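Local atomic coordinates of protein Rv1364c/MT1410 (Mycobacterium tuberculosis, PDB entry 3KE6), a protein that probably regulates sigma-factor activity, joining a manganese-binding PP2C-type phosphatase domain of the RsbU kind to an RsbW-like ATPase (serine kinase) domain. Residues A[271-276]-A[304-309]. Residues are numbered along the deposited sequence; the frame is centred on the assembly and turned at random.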
ATOM      1  N   ILE A 271     -13.812  24.963 -25.269  1.00 54.22           N
ATOM      2  CA  ILE A 271     -14.286  23.662 -25.665  1.00 54.74           C
ATOM      3  C   ILE A 271     -13.213  22.565 -25.523  1.00 55.00           C
ATOM      4  O   ILE A 271     -13.543  21.384 -25.408  1.00 55.51           O
ATOM      5  CB  ILE A 271     -14.885  23.745 -27.101  1.00 55.31           C
ATOM      6  CG1 ILE A 271     -15.945  22.656 -27.276  1.00 58.94           C
ATOM      7  CG2 ILE A 271     -13.782  23.754 -28.171  1.00 55.33           C
ATOM      8  CD1 ILE A 271     -17.115  22.781 -26.242  1.00 64.60           C
ATOM      9  N   ASN A 272     -11.947  22.975 -25.446  1.00 54.56           N
ATOM     10  CA  ASN A 272     -10.809  22.065 -25.315  1.00 53.95           C
ATOM     11  C   ASN A 272     -10.285  21.902 -23.923  1.00 52.61           C
ATOM     12  O   ASN A 272      -9.207  21.333 -23.730  1.00 52.58           O
ATOM     13  CB  ASN A 272      -9.662  22.596 -26.161  1.00 54.03           C
ATOM     14  CG  ASN A 272     -10.061  22.744 -27.604  1.00 55.76           C
ATOM     15  OD1 ASN A 272     -10.702  21.847 -28.164  1.00 51.92           O
ATOM     16  ND2 ASN A 272      -9.715  23.883 -28.210  1.00 53.89           N
ATOM     17  N   ALA A 273     -11.026  22.405 -22.948  1.00 51.44           N
ATOM     18  CA  ALA A 273     -10.490  22.504 -21.605  1.00 50.67           C
ATOM     19  C   ALA A 273     -10.355  21.132 -21.020  1.00 50.50           C
ATOM     20  O   ALA A 273      -9.393  20.849 -20.290  1.00 51.27           O
ATOM     21  CB  ALA A 273     -11.384  23.341 -20.742  1.00 50.32           C
ATOM     22  N   ALA A 274     -11.332  20.288 -21.330  1.00 49.67           N
ATOM     23  CA  ALA A 274     -11.436  18.995 -20.714  1.00 50.05           C
ATOM     24  C   ALA A 274     -10.334  18.105 -21.254  1.00 50.36           C
ATOM     25  O   ALA A 274      -9.763  17.285 -20.525  1.00 49.90           O
ATOM     26  CB  ALA A 274     -12.803  18.381 -20.960  1.00 49.36           C
ATOM     27  N   ARG A 275     -10.022  18.303 -22.528  1.00 50.48           N
ATOM     28  CA  ARG A 275      -9.021  17.506 -23.201  1.00 50.65           C
ATOM     29  C   ARG A 275      -7.684  17.877 -22.608  1.00 50.34           C
ATOM     30  O   ARG A 275      -6.835  17.023 -22.378  1.00 50.66           O
ATOM     31  CB  ARG A 275      -9.069  17.747 -24.722  1.00 50.97           C
ATOM     32  CG  ARG A 275      -8.006  16.983 -25.514  1.00 50.85           C
ATOM     33  CD  ARG A 275      -8.046  17.310 -26.974  1.00 51.52           C
ATOM     34  NE  ARG A 275      -7.907  18.742 -27.180  1.00 61.03           N
ATOM     35  CZ  ARG A 275      -8.022  19.372 -28.357  1.00 62.50           C
ATOM     36  NH1 ARG A 275      -7.872  20.686 -28.408  1.00 59.37           N
ATOM     37  NH2 ARG A 275      -8.265  18.706 -29.482  1.00 62.45           N
ATOM     38  N   THR A 276      -7.509  19.154 -22.319  1.00 50.73           N
ATOM     39  CA  THR A 276      -6.270  19.626 -21.685  1.00 50.66           C
ATOM     40  C   THR A 276      -6.105  19.059 -20.290  1.00 50.61           C
ATOM     41  O   THR A 276      -5.100  18.439 -19.984  1.00 50.26           O
ATOM     42  CB  THR A 276      -6.196  21.148 -21.699  1.00 49.86           C
ATOM     43  OG1 THR A 276      -6.071  21.578 -23.053  1.00 48.97           O
ATOM     44  CG2 THR A 276      -4.992  21.619 -20.996  1.00 50.66           C
ATOM     45  N   GLU A 304     -15.694  15.476 -16.471  1.00 51.59           N
ATOM     46  CA  GLU A 304     -17.092  15.871 -16.535  1.00 50.70           C
ATOM     47  C   GLU A 304     -17.330  17.189 -15.790  1.00 50.32           C
ATOM     48  O   GLU A 304     -18.131  18.032 -16.243  1.00 50.12           O
ATOM     49  CB  GLU A 304     -18.022  14.744 -16.063  1.00 50.06           C
ATOM     50  CG  GLU A 304     -18.324  13.687 -17.154  1.00 47.61           C
ATOM     51  CD  GLU A 304     -18.984  14.262 -18.424  1.00 51.74           C
ATOM     52  OE1 GLU A 304     -20.217  14.518 -18.403  1.00 52.68           O
ATOM     53  OE2 GLU A 304     -18.283  14.435 -19.461  1.00 50.75           O
ATOM     54  N   PHE A 305     -16.604  17.394 -14.694  1.00 49.50           N
ATOM     55  CA  PHE A 305     -16.684  18.651 -13.963  1.00 49.04           C
ATOM     56  C   PHE A 305     -16.238  19.799 -14.845  1.00 48.50           C
ATOM     57  O   PHE A 305     -16.843  20.858 -14.838  1.00 47.80           O
ATOM     58  CB  PHE A 305     -15.777  18.640 -12.737  1.00 49.28           C
ATOM     59  CG  PHE A 305     -16.228  17.739 -11.621  1.00 48.96           C
ATOM     60  CD1 PHE A 305     -17.523  17.297 -11.522  1.00 44.64           C
ATOM     61  CD2 PHE A 305     -15.312  17.367 -10.617  1.00 54.08           C
ATOM     62  CE1 PHE A 305     -17.908  16.478 -10.461  1.00 51.72           C
ATOM     63  CE2 PHE A 305     -15.684  16.544  -9.549  1.00 48.48           C
ATOM     64  CZ  PHE A 305     -16.985  16.099  -9.471  1.00 49.95           C
ATOM     65  N   VAL A 306     -15.154  19.601 -15.586  1.00 48.80           N
ATOM     66  CA  VAL A 306     -14.647  20.652 -16.451  1.00 48.80           C
ATOM     67  C   VAL A 306     -15.640  20.901 -17.555  1.00 48.84           C
ATOM     68  O   VAL A 306     -15.987  22.052 -17.786  1.00 48.74           O
ATOM     69  CB  VAL A 306     -13.274  20.331 -17.057  1.00 49.00           C
ATOM     70  CG1 VAL A 306     -12.893  21.378 -18.104  1.00 44.89           C
ATOM     71  CG2 VAL A 306     -12.197  20.224 -15.951  1.00 48.43           C
ATOM     72  N   GLU A 307     -16.118  19.838 -18.213  1.00 49.51           N
ATOM     73  CA  GLU A 307     -17.104  19.990 -19.304  1.00 50.50           C
ATOM     74  C   GLU A 307     -18.389  20.692 -18.817  1.00 50.99           C
ATOM     75  O   GLU A 307     -18.912  21.579 -19.502  1.00 51.16           O
ATOM     76  CB  GLU A 307     -17.472  18.652 -19.942  1.00 50.38           C
ATOM     77  CG  GLU A 307     -16.320  17.891 -20.595  1.00 53.56           C
ATOM     78  CD  GLU A 307     -16.111  18.186 -22.085  1.00 62.26           C
ATOM     79  OE1 GLU A 307     -16.413  19.311 -22.543  1.00 65.23           O
ATOM     80  OE2 GLU A 307     -15.606  17.281 -22.800  1.00 63.42           O
ATOM     81  N   ASN A 308     -18.872  20.304 -17.640  1.00 51.20           N
ATOM     82  CA  ASN A 308     -20.035  20.937 -17.050  1.00 52.35           C
ATOM     83  C   ASN A 308     -19.790  22.419 -16.752  1.00 53.04           C
ATOM     84  O   ASN A 308     -20.671  23.253 -16.934  1.00 53.59           O
ATOM     85  CB  ASN A 308     -20.436  20.217 -15.752  1.00 53.10           C
ATOM     86  CG  ASN A 308     -21.067  18.830 -16.000  1.00 54.07           C
ATOM     87  OD1 ASN A 308     -21.617  18.555 -17.072  1.00 59.82           O
ATOM     88  ND2 ASN A 308     -20.998  17.967 -14.991  1.00 48.17           N
ATOM     89  N   ALA A 309     -18.595  22.745 -16.294  1.00 53.46           N
ATOM     90  CA  ALA A 309     -18.220  24.119 -16.026  1.00 54.16           C
ATOM     91  C   ALA A 309     -18.271  24.937 -17.307  1.00 54.92           C
ATOM     92  O   ALA A 309     -18.804  26.030 -17.336  1.00 54.98           O
ATOM     93  CB  ALA A 309     -16.814  24.159 -15.424  1.00 53.73           C
TER
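A274 and V306 are the residues of 271-276 and 304-309 whose CA atoms come nearest, 5.6 Å from A274 CA to V306 CA. Residues 273-276 form the first turn of helix 273-288, and I271 and N272 lead into it. The second segment lies near the end of helix 292-312. No hydrogen bond joins the two segments. The short side chains of A273 and A274 let the helices come close.

V306 supplies one methyl, CG1. It meets A273 CB at 3.6 Å and lies 3.7 Å from A274 N, so it packs against the A273 methyl and the backbone N of A274. CG1 is anti to the V306 backbone N (chi1 172°), and this rotation directs it at the two alanines. V306 also touches I322 of strand 322-328.

E307, itself partly exposed, lies at the edge of the contact. Its chain bends at chi2 (-91°) and lies alongside the A274 methyl. A274 CB is 3.6 Å from E307 CG and 3.5 Å from E307 CD. CG, CD and the carboxylate oxygen OE2 all lie against this methyl, a van der Waals contact.

N272 occupies the N-cap position of helix 273-288, but its side chain makes no capping bond. Its carbonyl O accepts two bonds from T276, from opposite faces of the carbonyl plane. T276 N lies 3.1 Å from N272 O, and T276 OG1 lies 3.2 Å from it.

F305 and A309 touch strand 333-340. The contact joins two consecutive helices of the helical layer, which V306, F305 and A309 pack onto the sheet, as in the alpha/beta sandwich of GHKL-type ATPase domains.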